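Local coordinates for pectate lyase II (Xanthomonas campestris pv. campestris, PDB 2QY1), which probably cleaves the polygalacturonate chains of pectate by eliminative lyase chemistry, as a secreted member of polysaccharide lyase family 1, at residues 213-218 with 297-302; 238-243 with 263-268; 244-249 with 267-272. The protein carries 2 engineered substitutions. All coordinates share one frame; numbering follows the deposited sequence.

Contact 1 (213-218 with 297-302); sequences FGLSHI and VFPESL. Engineered in segment 213-218: Phe213 (natural residue Arg).
The C-terminal tail of this right-handed parallel beta-helix runs back over the body of the fold, and here its loop 297-302 lies across the start of strand 215-226. Leu215 is the hub on the strand side. With CG anti to its carbonyl carbon (chi1 -55°), it meets a different residue with each part of its side chain. Leu215 CB approaches the far end of the Phe298 ring obliquely, 3.8 Å from CZ. Leu215 CD2 goes tip to tip with the proline ring, 3.7 Å from CG of Pro299. The Leu215 CD1 branch crosses the extended Glu300 side chain obliquely, 3.6 Å from OE1 of Glu300; that carboxylate also makes a long, weak ion pair with Arg193. Phe298, its CG anti to the backbone N, reaches in to the strand, so that its CE1 stands 3.4 Å from the carbonyl O of Ser216. Two residues beyond Leu215, His217 is turned with chi1 at -174°, and Leu302 crosses it at about a right angle. CD1 of Leu302 sits over one ring face, a CH-pi contact 4.0 Å from the centroid of the His217 imidazole, while CD2 leans on CB and CG of the histidine. The ring's rotation is fixed from its rim: ND1 bonds to Tyr304 OH and NE2 to Glu242 OE2, and the carboxylate would be expected to favour a protonated imidazole. No hydrogen bond joins the two segments directly, so the tail adheres here by apolar packing against Leu215 and His217, with polar anchoring left to neighbours such as Asp265, whose OD2 receives Phe298 N.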
ATOM      1  N   PHE A 213       8.114  -0.256  13.166  1.00 20.58           N
ATOM      2  CA  PHE A 213       7.267  -0.323  14.373  1.00 20.54           C
ATOM      3  C   PHE A 213       5.938  -1.043  14.108  1.00 20.45           C
ATOM      4  O   PHE A 213       5.684  -1.515  12.995  1.00 20.33           O
ATOM      5  CB  PHE A 213       6.987   1.076  14.957  1.00 20.65           C
ATOM      6  CG  PHE A 213       8.212   1.930  15.146  1.00 20.80           C
ATOM      7  CD1 PHE A 213       8.968   1.841  16.310  1.00 20.93           C
ATOM      8  CD2 PHE A 213       8.593   2.850  14.169  1.00 20.93           C
ATOM      9  CE1 PHE A 213      10.101   2.635  16.491  1.00 21.17           C
ATOM     10  CE2 PHE A 213       9.722   3.652  14.341  1.00 21.11           C
ATOM     11  CZ  PHE A 213      10.476   3.544  15.507  1.00 21.01           C
ATOM     12  N   GLY A 214       5.104  -1.128  15.143  1.00 20.39           N
ATOM     13  CA  GLY A 214       3.738  -1.634  15.014  1.00 20.30           C
ATOM     14  C   GLY A 214       3.611  -3.117  14.719  1.00 20.32           C
ATOM     15  O   GLY A 214       4.594  -3.864  14.758  1.00 20.13           O
ATOM     16  N   LEU A 215       2.382  -3.539  14.431  1.00 20.10           N
ATOM     17  CA  LEU A 215       2.092  -4.927  14.099  1.00 20.09           C
ATOM     18  C   LEU A 215       1.435  -5.006  12.737  1.00 20.15           C
ATOM     19  O   LEU A 215       0.622  -4.150  12.379  1.00 20.02           O
ATOM     20  CB  LEU A 215       1.176  -5.563  15.152  1.00 20.16           C
ATOM     21  CG  LEU A 215       1.618  -5.522  16.619  1.00 20.21           C
ATOM     22  CD1 LEU A 215       0.489  -5.989  17.526  1.00 20.44           C
ATOM     23  CD2 LEU A 215       2.878  -6.349  16.850  1.00 20.16           C
ATOM     24  N   SER A 216       1.795  -6.033  11.974  1.00 20.04           N
ATOM     25  CA  SER A 216       1.171  -6.264  10.681  1.00 19.99           C
ATOM     26  C   SER A 216       0.827  -7.733  10.476  1.00 19.91           C
ATOM     27  O   SER A 216       1.420  -8.627  11.096  1.00 19.92           O
ATOM     28  CB  SER A 216       2.058  -5.755   9.539  1.00 19.91           C
ATOM     29  OG  SER A 216       3.149  -6.628   9.308  1.00 20.43           O
ATOM     30  N   HIS A 217      -0.148  -7.962   9.608  1.00 19.58           N
ATOM     31  CA  HIS A 217      -0.511  -9.296   9.177  1.00 19.56           C
ATOM     32  C   HIS A 217      -0.464  -9.289   7.653  1.00 19.46           C
ATOM     33  O   HIS A 217      -1.259  -8.617   6.998  1.00 19.40           O
ATOM     34  CB  HIS A 217      -1.899  -9.660   9.703  1.00 19.38           C
ATOM     35  CG  HIS A 217      -2.311 -11.072   9.425  1.00 20.02           C
ATOM     36  ND1 HIS A 217      -3.632 -11.456   9.366  1.00 20.38           N
ATOM     37  CD2 HIS A 217      -1.583 -12.190   9.191  1.00 20.44           C
ATOM     38  CE1 HIS A 217      -3.701 -12.751   9.115  1.00 20.36           C
ATOM     39  NE2 HIS A 217      -2.472 -13.220   8.999  1.00 20.64           N
ATOM     40  N   ILE A 218       0.505 -10.016   7.108  1.00 19.35           N
ATOM     41  CA  ILE A 218       0.762 -10.051   5.672  1.00 19.10           C
ATOM     42  C   ILE A 218       0.481 -11.469   5.175  1.00 19.14           C
ATOM     43  O   ILE A 218       1.290 -12.371   5.382  1.00 18.97           O
ATOM     44  CB  ILE A 218       2.230  -9.614   5.365  1.00 19.09           C
ATOM     45  CG1 ILE A 218       2.484  -8.191   5.885  1.00 18.99           C
ATOM     46  CG2 ILE A 218       2.549  -9.713   3.866  1.00 19.05           C
ATOM     47  CD1 ILE A 218       3.958  -7.847   6.107  1.00 19.06           C
ATOM     48  N   VAL A 297       7.154 -14.737  17.957  1.00 24.95           N
ATOM     49  CA  VAL A 297       5.739 -15.079  17.916  1.00 25.10           C
ATOM     50  C   VAL A 297       4.919 -13.785  17.943  1.00 25.03           C
ATOM     51  O   VAL A 297       5.256 -12.843  18.665  1.00 25.12           O
ATOM     52  CB  VAL A 297       5.339 -16.056  19.066  1.00 25.11           C
ATOM     53  CG1 VAL A 297       5.526 -15.416  20.447  1.00 25.59           C
ATOM     54  CG2 VAL A 297       3.913 -16.564  18.887  1.00 25.35           C
ATOM     55  N   PHE A 298       3.867 -13.733  17.130  1.00 24.98           N
ATOM     56  CA  PHE A 298       2.965 -12.585  17.118  1.00 24.86           C
ATOM     57  C   PHE A 298       2.401 -12.386  18.530  1.00 24.97           C
ATOM     58  O   PHE A 298       1.770 -13.291  19.077  1.00 25.02           O
ATOM     59  CB  PHE A 298       1.854 -12.789  16.091  1.00 24.72           C
ATOM     60  CG  PHE A 298       1.165 -11.521  15.685  1.00 24.49           C
ATOM     61  CD1 PHE A 298       1.769 -10.632  14.797  1.00 24.02           C
ATOM     62  CD2 PHE A 298      -0.097 -11.216  16.180  1.00 24.24           C
ATOM     63  CE1 PHE A 298       1.127  -9.457  14.416  1.00 23.58           C
ATOM     64  CE2 PHE A 298      -0.746 -10.042  15.806  1.00 23.95           C
ATOM     65  CZ  PHE A 298      -0.133  -9.163  14.923  1.00 24.00           C
ATOM     66  N   PRO A 299       2.641 -11.200  19.126  1.00 25.07           N
ATOM     67  CA  PRO A 299       2.503 -10.995  20.576  1.00 25.09           C
ATOM     68  C   PRO A 299       1.070 -10.947  21.120  1.00 25.15           C
ATOM     69  O   PRO A 299       0.875 -11.056  22.331  1.00 25.25           O
ATOM     70  CB  PRO A 299       3.196  -9.649  20.800  1.00 25.13           C
ATOM     71  CG  PRO A 299       3.006  -8.920  19.515  1.00 24.95           C
ATOM     72  CD  PRO A 299       3.054  -9.963  18.433  1.00 24.96           C
ATOM     73  N   GLU A 300       0.085 -10.786  20.240  1.00 25.18           N
ATOM     74  CA  GLU A 300      -1.309 -10.674  20.671  1.00 25.10           C
ATOM     75  C   GLU A 300      -2.291 -11.246  19.653  1.00 24.91           C
ATOM     76  O   GLU A 300      -1.925 -11.536  18.512  1.00 24.80           O
ATOM     77  CB  GLU A 300      -1.660  -9.211  20.976  1.00 25.14           C
ATOM     78  CG  GLU A 300      -1.623  -8.286  19.761  1.00 25.26           C
ATOM     79  CD  GLU A 300      -1.923  -6.841  20.113  1.00 25.30           C
ATOM     80  OE1 GLU A 300      -2.645  -6.181  19.339  1.00 25.50           O
ATOM     81  OE2 GLU A 300      -1.439  -6.363  21.161  1.00 25.86           O
ATOM     82  N   SER A 301      -3.540 -11.403  20.081  1.00 24.63           N
ATOM     83  CA  SER A 301      -4.613 -11.806  19.185  1.00 24.46           C
ATOM     84  C   SER A 301      -4.804 -10.739  18.111  1.00 24.26           C
ATOM     85  O   SER A 301      -4.716  -9.541  18.394  1.00 24.14           O
ATOM     86  CB  SER A 301      -5.913 -12.013  19.966  1.00 24.54           C
ATOM     87  OG  SER A 301      -6.979 -12.365  19.101  1.00 24.81           O
ATOM     88  N   LEU A 302      -5.043 -11.182  16.879  1.00 24.03           N
ATOM     89  CA  LEU A 302      -5.348 -10.273  15.778  1.00 23.88           C
ATOM     90  C   LEU A 302      -6.662  -9.549  16.042  1.00 23.84           C
ATOM     91  O   LEU A 302      -6.819  -8.379  15.687  1.00 23.95           O
ATOM     92  CB  LEU A 302      -5.407 -11.030  14.448  1.00 23.79           C
ATOM     93  CG  LEU A 302      -4.071 -11.495  13.863  1.00 23.77           C
ATOM     94  CD1 LEU A 302      -4.292 -12.609  12.851  1.00 23.55           C
ATOM     95  CD2 LEU A 302      -3.309 -10.334  13.225  1.00 23.62           C
TER

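Contact 2 (238-243 with 263-268); sequences IAKIES and YWDLIN
Five backbone hydrogen bonds join 238-243 to 263-268 in parallel, each residue facing the one 25 further on. Ala239 and Ile241 each donate and accept, and Ser243 N, just past its strand, closes the series on Ile267 O. The shortest bond, 2.8 Å from Ile241 N to Asp265 O, is also the odd one: its donor stands 25° above the carbonyl plane, whereas the other four lie in plane. The longest follows directly, 3.2 Å from Ile267 N to Ile241 O. Where the strands end, a water links the two segments; it donates to Glu242 OE1 at 2.7 Å, accepts from Asn268 ND2 at 2.9 Å, and also bonds to Ser243 OG. Glu242 OE2 is held by Tyr306 OH. On the same face Lys240 runs out fully extended and bends only at its last torsion (chi4 69°). That bend brings NZ within 3.4 Å of CD1 of Ile267, whose chi1 of -23° departs from a staggered position. Lys240 NZ is 4.4 Å from Asp265 OD2, too far for a salt bridge, and that oxygen is engaged by Phe298 instead. The opposite face is apolar. Ile241 lies alongside both Leu266 and Trp264, its CB 3.7 Å from CD2 of Leu266 and its CD1 3.8 Å from CB of Trp264. This face looks into the beta-helix, where Ile241 and Trp264 meet Val253 and Ala239 meets Val233. Strand 215-226 pairs with the other edge of 238-242, while on the far edge of 263-267 Trp264 N and Leu266 N hydrogen-bond to Thr295 OG1 and Ser294 OG of the C-terminal tail.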
ATOM      1  N   ILE A 238       6.665  -6.157  14.318  1.00 19.49           N
ATOM      2  CA  ILE A 238       6.466  -7.596  14.162  1.00 19.44           C
ATOM      3  C   ILE A 238       5.447  -7.841  13.051  1.00 19.37           C
ATOM      4  O   ILE A 238       4.406  -7.192  13.005  1.00 19.39           O
ATOM      5  CB  ILE A 238       6.022  -8.277  15.490  1.00 19.41           C
ATOM      6  CG1 ILE A 238       7.061  -8.035  16.596  1.00 19.28           C
ATOM      7  CG2 ILE A 238       5.796  -9.778  15.283  1.00 19.45           C
ATOM      8  CD1 ILE A 238       6.606  -8.424  18.004  1.00 19.68           C
ATOM      9  N   ALA A 239       5.765  -8.767  12.151  1.00 19.40           N
ATOM     10  CA  ALA A 239       4.865  -9.119  11.057  1.00 19.31           C
ATOM     11  C   ALA A 239       4.499 -10.599  11.094  1.00 19.40           C
ATOM     12  O   ALA A 239       5.376 -11.465  11.101  1.00 19.34           O
ATOM     13  CB  ALA A 239       5.495  -8.765   9.719  1.00 19.35           C
ATOM     14  N   LYS A 240       3.200 -10.882  11.135  1.00 19.47           N
ATOM     15  CA  LYS A 240       2.714 -12.239  10.931  1.00 19.60           C
ATOM     16  C   LYS A 240       2.627 -12.468   9.423  1.00 19.66           C
ATOM     17  O   LYS A 240       1.755 -11.915   8.749  1.00 19.74           O
ATOM     18  CB  LYS A 240       1.355 -12.452  11.608  1.00 19.49           C
ATOM     19  CG  LYS A 240       0.838 -13.880  11.505  1.00 19.45           C
ATOM     20  CD  LYS A 240      -0.466 -14.072  12.268  1.00 19.75           C
ATOM     21  CE  LYS A 240      -0.915 -15.526  12.231  1.00 20.22           C
ATOM     22  NZ  LYS A 240      -0.030 -16.428  13.026  1.00 21.17           N
ATOM     23  N   ILE A 241       3.552 -13.272   8.905  1.00 19.71           N
ATOM     24  CA  ILE A 241       3.667 -13.523   7.470  1.00 19.71           C
ATOM     25  C   ILE A 241       3.159 -14.932   7.165  1.00 19.79           C
ATOM     26  O   ILE A 241       3.819 -15.923   7.478  1.00 19.48           O
ATOM     27  CB  ILE A 241       5.127 -13.325   6.976  1.00 19.66           C
ATOM     28  CG1 ILE A 241       5.623 -11.917   7.335  1.00 19.72           C
ATOM     29  CG2 ILE A 241       5.236 -13.583   5.470  1.00 19.83           C
ATOM     30  CD1 ILE A 241       7.112 -11.689   7.106  1.00 19.67           C
ATOM     31  N   GLU A 242       1.983 -15.000   6.541  1.00 19.77           N
ATOM     32  CA  GLU A 242       1.215 -16.242   6.455  1.00 19.97           C
ATOM     33  C   GLU A 242       0.703 -16.534   5.044  1.00 20.01           C
ATOM     34  O   GLU A 242       0.128 -15.665   4.396  1.00 19.90           O
ATOM     35  CB  GLU A 242       0.039 -16.164   7.437  1.00 20.07           C
ATOM     36  CG  GLU A 242      -0.840 -17.403   7.503  1.00 20.32           C
ATOM     37  CD  GLU A 242      -2.040 -17.242   8.426  1.00 20.27           C
ATOM     38  OE1 GLU A 242      -2.792 -18.225   8.580  1.00 20.27           O
ATOM     39  OE2 GLU A 242      -2.239 -16.143   8.994  1.00 20.65           O
ATOM     40  N   SER A 243       0.920 -17.764   4.579  1.00 20.04           N
ATOM     41  CA  SER A 243       0.324 -18.262   3.330  1.00 20.20           C
ATOM     42  C   SER A 243       0.472 -17.342   2.110  1.00 20.27           C
ATOM     43  O   SER A 243      -0.457 -17.203   1.307  1.00 20.25           O
ATOM     44  CB  SER A 243      -1.154 -18.621   3.549  1.00 20.30           C
ATOM     45  OG  SER A 243      -1.284 -19.700   4.457  1.00 20.27           O
ATOM     46  N   TYR A 263      10.913  -8.140  13.461  1.00 23.14           N
ATOM     47  CA  TYR A 263      10.746  -9.583  13.650  1.00 22.96           C
ATOM     48  C   TYR A 263       9.564 -10.137  12.861  1.00 22.78           C
ATOM     49  O   TYR A 263       8.701  -9.382  12.406  1.00 22.76           O
ATOM     50  CB  TYR A 263      10.596  -9.903  15.143  1.00 22.99           C
ATOM     51  CG  TYR A 263      11.681  -9.293  16.004  1.00 23.18           C
ATOM     52  CD1 TYR A 263      12.871  -9.978  16.249  1.00 23.12           C
ATOM     53  CD2 TYR A 263      11.526  -8.021  16.561  1.00 23.27           C
ATOM     54  CE1 TYR A 263      13.876  -9.414  17.033  1.00 23.15           C
ATOM     55  CE2 TYR A 263      12.527  -7.450  17.343  1.00 23.29           C
ATOM     56  CZ  TYR A 263      13.696  -8.151  17.574  1.00 23.10           C
ATOM     57  OH  TYR A 263      14.686  -7.590  18.348  1.00 23.28           O
ATOM     58  N   TRP A 264       9.534 -11.458  12.694  1.00 22.46           N
ATOM     59  CA  TRP A 264       8.485 -12.106  11.905  1.00 22.33           C
ATOM     60  C   TRP A 264       8.023 -13.457  12.444  1.00 22.17           C
ATOM     61  O   TRP A 264       8.811 -14.226  13.001  1.00 22.25           O
ATOM     62  CB  TRP A 264       8.905 -12.243  10.436  1.00 22.28           C
ATOM     63  CG  TRP A 264      10.313 -12.717  10.231  1.00 22.26           C
ATOM     64  CD1 TRP A 264      10.772 -13.996  10.333  1.00 22.34           C
ATOM     65  CD2 TRP A 264      11.443 -11.911   9.878  1.00 22.32           C
ATOM     66  NE1 TRP A 264      12.122 -14.041  10.068  1.00 22.40           N
ATOM     67  CE2 TRP A 264      12.558 -12.774   9.784  1.00 22.51           C
ATOM     68  CE3 TRP A 264      11.621 -10.543   9.628  1.00 22.41           C
ATOM     69  CZ2 TRP A 264      13.837 -12.314   9.455  1.00 22.44           C
ATOM     70  CZ3 TRP A 264      12.895 -10.085   9.302  1.00 22.28           C
ATOM     71  CH2 TRP A 264      13.984 -10.969   9.216  1.00 22.38           C
ATOM     72  N   ASP A 265       6.730 -13.717  12.270  1.00 21.99           N
ATOM     73  CA  ASP A 265       6.111 -14.999  12.577  1.00 21.76           C
ATOM     74  C   ASP A 265       5.693 -15.622  11.244  1.00 21.70           C
ATOM     75  O   ASP A 265       4.751 -15.157  10.593  1.00 21.71           O
ATOM     76  CB  ASP A 265       4.896 -14.786  13.490  1.00 21.90           C
ATOM     77  CG  ASP A 265       4.423 -16.067  14.167  1.00 21.84           C
ATOM     78  OD1 ASP A 265       4.668 -17.171  13.639  1.00 22.20           O
ATOM     79  OD2 ASP A 265       3.786 -15.965  15.237  1.00 22.04           O
ATOM     80  N   LEU A 266       6.418 -16.661  10.838  1.00 21.46           N
ATOM     81  CA  LEU A 266       6.242 -17.279   9.523  1.00 21.33           C
ATOM     82  C   LEU A 266       5.482 -18.598   9.610  1.00 21.38           C
ATOM     83  O   LEU A 266       5.838 -19.473  10.396  1.00 21.14           O
ATOM     84  CB  LEU A 266       7.604 -17.510   8.857  1.00 21.26           C
ATOM     85  CG  LEU A 266       8.416 -16.298   8.383  1.00 21.10           C
ATOM     86  CD1 LEU A 266       9.889 -16.658   8.252  1.00 20.50           C
ATOM     87  CD2 LEU A 266       7.887 -15.756   7.067  1.00 20.37           C
ATOM     88  N   ILE A 267       4.423 -18.725   8.809  1.00 21.47           N
ATOM     89  CA  ILE A 267       3.661 -19.977   8.719  1.00 21.60           C
ATOM     90  C   ILE A 267       3.068 -20.169   7.322  1.00 21.54           C
ATOM     91  O   ILE A 267       2.531 -19.227   6.730  1.00 21.45           O
ATOM     92  CB  ILE A 267       2.496 -20.080   9.764  1.00 21.76           C
ATOM     93  CG1 ILE A 267       2.712 -19.187  10.995  1.00 22.03           C
ATOM     94  CG2 ILE A 267       2.281 -21.538  10.186  1.00 21.99           C
ATOM     95  CD1 ILE A 267       2.170 -17.770  10.851  1.00 21.66           C
ATOM     96  N   ASN A 268       3.186 -21.392   6.807  1.00 21.46           N
ATOM     97  CA  ASN A 268       2.485 -21.843   5.591  1.00 21.46           C
ATOM     98  C   ASN A 268       2.755 -21.065   4.299  1.00 21.43           C
ATOM     99  O   ASN A 268       1.953 -21.115   3.366  1.00 21.30           O
ATOM    100  CB  ASN A 268       0.968 -21.933   5.841  1.00 21.41           C
ATOM    101  CG  ASN A 268       0.601 -22.987   6.869  1.00 21.48           C
ATOM    102  OD1 ASN A 268       1.316 -23.975   7.054  1.00 21.87           O
ATOM    103  ND2 ASN A 268      -0.527 -22.785   7.540  1.00 21.42           N
TER
HETATM  104  O   HOH W   1      -2.100 -20.429   7.152  1.00 20.65           O

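Contact 3 (244-249 with 267-272); sequences NYFENI and INNYVG
Tyr245 and Tyr270 lie one on the other in an offset stack, ring centroids 4.2 Å apart and planes 12° from parallel. CD2 of Tyr270 hangs over the centre of the Tyr245 ring, whereas CE1 of Tyr245 falls toward the rim of the Tyr270 ring. Both have CG anti to the backbone N, so the rings leave their strands in the same direction. The Glu247 carboxylate carbon lies in plane at the edge of Tyr245, and Glu247 OE2 forms a salt bridge with Lys315 and a hydrogen bond with Tyr222. On the other side of the strand Phe246 presents its edge to Tyr270 O and to the Asn269 amide, and stacks on Phe223. The Asn244 and Asn269 side chains run side by side, their amide planes only 8° apart. Three backbone bonds hold the register: two short ones, Tyr270 N to Asn244 O (2.7 Å) and Gly272 N to Phe246 O (2.7 Å), and Phe246 N to Tyr270 O (2.9 Å and almost straight at 176°). All three arrive nearly along the C=O axis. Like residues stacked at equivalent places on successive coils, aromatic on aromatic and asparagine on asparagine at the tight turn, are a hallmark of the pectate lyase parallel beta-helix.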
ATOM      1  N   ASN A 244       1.636 -16.715   1.978  1.00 20.26           N
ATOM      2  CA  ASN A 244       1.954 -15.938   0.787  1.00 20.48           C
ATOM      3  C   ASN A 244       2.547 -16.851  -0.286  1.00 20.50           C
ATOM      4  O   ASN A 244       2.887 -18.006  -0.015  1.00 20.55           O
ATOM      5  CB  ASN A 244       2.924 -14.794   1.122  1.00 20.40           C
ATOM      6  CG  ASN A 244       2.399 -13.871   2.211  1.00 20.45           C
ATOM      7  OD1 ASN A 244       2.757 -14.003   3.381  1.00 21.51           O
ATOM      8  ND2 ASN A 244       1.542 -12.935   1.832  1.00 19.04           N
ATOM      9  N   TYR A 245       2.657 -16.331  -1.503  1.00 20.61           N
ATOM     10  CA  TYR A 245       3.269 -17.047  -2.618  1.00 20.65           C
ATOM     11  C   TYR A 245       4.460 -16.224  -3.099  1.00 20.74           C
ATOM     12  O   TYR A 245       4.281 -15.143  -3.665  1.00 20.65           O
ATOM     13  CB  TYR A 245       2.243 -17.228  -3.743  1.00 20.55           C
ATOM     14  CG  TYR A 245       2.603 -18.238  -4.818  1.00 20.45           C
ATOM     15  CD1 TYR A 245       1.908 -19.444  -4.921  1.00 20.51           C
ATOM     16  CD2 TYR A 245       3.612 -17.979  -5.749  1.00 20.45           C
ATOM     17  CE1 TYR A 245       2.216 -20.370  -5.912  1.00 20.52           C
ATOM     18  CE2 TYR A 245       3.929 -18.901  -6.743  1.00 20.50           C
ATOM     19  CZ  TYR A 245       3.227 -20.093  -6.818  1.00 20.51           C
ATOM     20  OH  TYR A 245       3.535 -21.009  -7.794  1.00 20.51           O
ATOM     21  N   PHE A 246       5.669 -16.730  -2.852  1.00 20.81           N
ATOM     22  CA  PHE A 246       6.905 -16.045  -3.234  1.00 21.01           C
ATOM     23  C   PHE A 246       7.580 -16.745  -4.413  1.00 21.07           C
ATOM     24  O   PHE A 246       7.754 -17.965  -4.397  1.00 20.90           O
ATOM     25  CB  PHE A 246       7.900 -16.019  -2.066  1.00 21.11           C
ATOM     26  CG  PHE A 246       7.427 -15.263  -0.854  1.00 21.32           C
ATOM     27  CD1 PHE A 246       6.867 -15.939   0.224  1.00 21.45           C
ATOM     28  CD2 PHE A 246       7.573 -13.877  -0.775  1.00 21.49           C
ATOM     29  CE1 PHE A 246       6.443 -15.251   1.356  1.00 21.51           C
ATOM     30  CE2 PHE A 246       7.152 -13.180   0.354  1.00 21.18           C
ATOM     31  CZ  PHE A 246       6.582 -13.868   1.421  1.00 21.25           C
ATOM     32  N   GLU A 247       7.963 -15.969  -5.427  1.00 21.20           N
ATOM     33  CA  GLU A 247       8.833 -16.465  -6.504  1.00 21.29           C
ATOM     34  C   GLU A 247       9.574 -15.313  -7.175  1.00 21.36           C
ATOM     35  O   GLU A 247       9.096 -14.175  -7.163  1.00 21.44           O
ATOM     36  CB  GLU A 247       8.058 -17.296  -7.537  1.00 21.27           C
ATOM     37  CG  GLU A 247       6.952 -16.550  -8.282  1.00 21.25           C
ATOM     38  CD  GLU A 247       6.269 -17.407  -9.331  1.00 21.50           C
ATOM     39  OE1 GLU A 247       6.734 -18.539  -9.583  1.00 21.24           O
ATOM     40  OE2 GLU A 247       5.263 -16.949  -9.910  1.00 21.69           O
ATOM     41  N   ASN A 248      10.736 -15.617  -7.755  1.00 21.30           N
ATOM     42  CA  ASN A 248      11.586 -14.613  -8.406  1.00 21.26           C
ATOM     43  C   ASN A 248      11.720 -13.349  -7.547  1.00 21.18           C
ATOM     44  O   ASN A 248      11.367 -12.248  -7.969  1.00 21.13           O
ATOM     45  CB  ASN A 248      11.060 -14.286  -9.811  1.00 21.24           C
ATOM     46  CG  ASN A 248      10.911 -15.525 -10.684  1.00 21.44           C
ATOM     47  OD1 ASN A 248       9.831 -15.803 -11.205  1.00 21.86           O
ATOM     48  ND2 ASN A 248      11.993 -16.277 -10.837  1.00 20.29           N
ATOM     49  N   ILE A 249      12.216 -13.532  -6.328  1.00 21.16           N
ATOM     50  CA  ILE A 249      12.279 -12.451  -5.347  1.00 21.05           C
ATOM     51  C   ILE A 249      13.604 -12.484  -4.590  1.00 21.12           C
ATOM     52  O   ILE A 249      14.057 -13.547  -4.153  1.00 21.12           O
ATOM     53  CB  ILE A 249      11.045 -12.473  -4.372  1.00 21.05           C
ATOM     54  CG1 ILE A 249      11.169 -11.394  -3.286  1.00 20.83           C
ATOM     55  CG2 ILE A 249      10.842 -13.861  -3.758  1.00 20.85           C
ATOM     56  CD1 ILE A 249       9.846 -11.006  -2.621  1.00 20.83           C
ATOM     57  N   ILE A 267       4.423 -18.725   8.809  1.00 21.47           N
ATOM     58  CA  ILE A 267       3.661 -19.977   8.719  1.00 21.60           C
ATOM     59  C   ILE A 267       3.068 -20.169   7.322  1.00 21.54           C
ATOM     60  O   ILE A 267       2.531 -19.227   6.730  1.00 21.45           O
ATOM     61  CB  ILE A 267       2.496 -20.080   9.764  1.00 21.76           C
ATOM     62  CG1 ILE A 267       2.712 -19.187  10.995  1.00 22.03           C
ATOM     63  CG2 ILE A 267       2.281 -21.538  10.186  1.00 21.99           C
ATOM     64  CD1 ILE A 267       2.170 -17.770  10.851  1.00 21.66           C
ATOM     65  N   ASN A 268       3.186 -21.392   6.807  1.00 21.46           N
ATOM     66  CA  ASN A 268       2.485 -21.843   5.591  1.00 21.46           C
ATOM     67  C   ASN A 268       2.755 -21.065   4.299  1.00 21.43           C
ATOM     68  O   ASN A 268       1.953 -21.115   3.366  1.00 21.30           O
ATOM     69  CB  ASN A 268       0.968 -21.933   5.841  1.00 21.41           C
ATOM     70  CG  ASN A 268       0.601 -22.987   6.869  1.00 21.48           C
ATOM     71  OD1 ASN A 268       1.316 -23.975   7.054  1.00 21.87           O
ATOM     72  ND2 ASN A 268      -0.527 -22.785   7.540  1.00 21.42           N
ATOM     73  N   ASN A 269       3.881 -20.360   4.235  1.00 21.56           N
ATOM     74  CA  ASN A 269       4.240 -19.616   3.028  1.00 21.72           C
ATOM     75  C   ASN A 269       4.677 -20.547   1.903  1.00 21.81           C
ATOM     76  O   ASN A 269       5.450 -21.475   2.130  1.00 21.95           O
ATOM     77  CB  ASN A 269       5.340 -18.591   3.326  1.00 21.59           C
ATOM     78  CG  ASN A 269       4.883 -17.506   4.282  1.00 21.35           C
ATOM     79  OD1 ASN A 269       5.292 -17.477   5.442  1.00 21.11           O
ATOM     80  ND2 ASN A 269       4.026 -16.614   3.802  1.00 20.32           N
ATOM     81  N   TYR A 270       4.159 -20.307   0.700  1.00 22.08           N
ATOM     82  CA  TYR A 270       4.605 -21.032  -0.485  1.00 22.24           C
ATOM     83  C   TYR A 270       5.863 -20.367  -1.027  1.00 22.35           C
ATOM     84  O   TYR A 270       5.838 -19.197  -1.418  1.00 22.18           O
ATOM     85  CB  TYR A 270       3.519 -21.077  -1.568  1.00 22.27           C
ATOM     86  CG  TYR A 270       3.907 -21.899  -2.785  1.00 22.28           C
ATOM     87  CD1 TYR A 270       3.461 -23.214  -2.938  1.00 22.10           C
ATOM     88  CD2 TYR A 270       4.732 -21.366  -3.779  1.00 21.89           C
ATOM     89  CE1 TYR A 270       3.822 -23.975  -4.051  1.00 22.22           C
ATOM     90  CE2 TYR A 270       5.103 -22.120  -4.891  1.00 22.22           C
ATOM     91  CZ  TYR A 270       4.641 -23.419  -5.021  1.00 22.31           C
ATOM     92  OH  TYR A 270       5.003 -24.160  -6.123  1.00 22.51           O
ATOM     93  N   VAL A 271       6.954 -21.124  -1.047  1.00 22.50           N
ATOM     94  CA  VAL A 271       8.240 -20.631  -1.534  1.00 22.68           C
ATOM     95  C   VAL A 271       8.569 -21.307  -2.865  1.00 22.75           C
ATOM     96  O   VAL A 271       8.906 -22.492  -2.905  1.00 22.70           O
ATOM     97  CB  VAL A 271       9.368 -20.878  -0.498  1.00 22.71           C
ATOM     98  CG1 VAL A 271      10.660 -20.206  -0.932  1.00 22.60           C
ATOM     99  CG2 VAL A 271       8.947 -20.375   0.877  1.00 22.87           C
ATOM    100  N   GLY A 272       8.462 -20.551  -3.952  1.00 22.85           N
ATOM    101  CA  GLY A 272       8.688 -21.090  -5.293  1.00 23.02           C
ATOM    102  C   GLY A 272      10.134 -21.010  -5.738  1.00 23.18           C
ATOM    103  O   GLY A 272      11.050 -20.964  -4.911  1.00 23.09           O
TER

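Overall arrangement
From the N terminus, 213-218 comes first and waits longest: 78 residues pass before the tail at 297-302 returns to it in contact 1. Contacts 2 and 3 both fall within that span. Each closes about one coil of the beta-helix, and the two interleave, since 244-249 directly follows 238-243 and the partner segments share Ile267 and Asn268. Contact 2 joins the coils along one face, and contact 3 carries the pairing around the corner onto the next. Strand 215-226 pairs with both 238-242 and 245-255, so contact 1 fastens the C-terminal tail to the coil that contacts 2 and 3 extend.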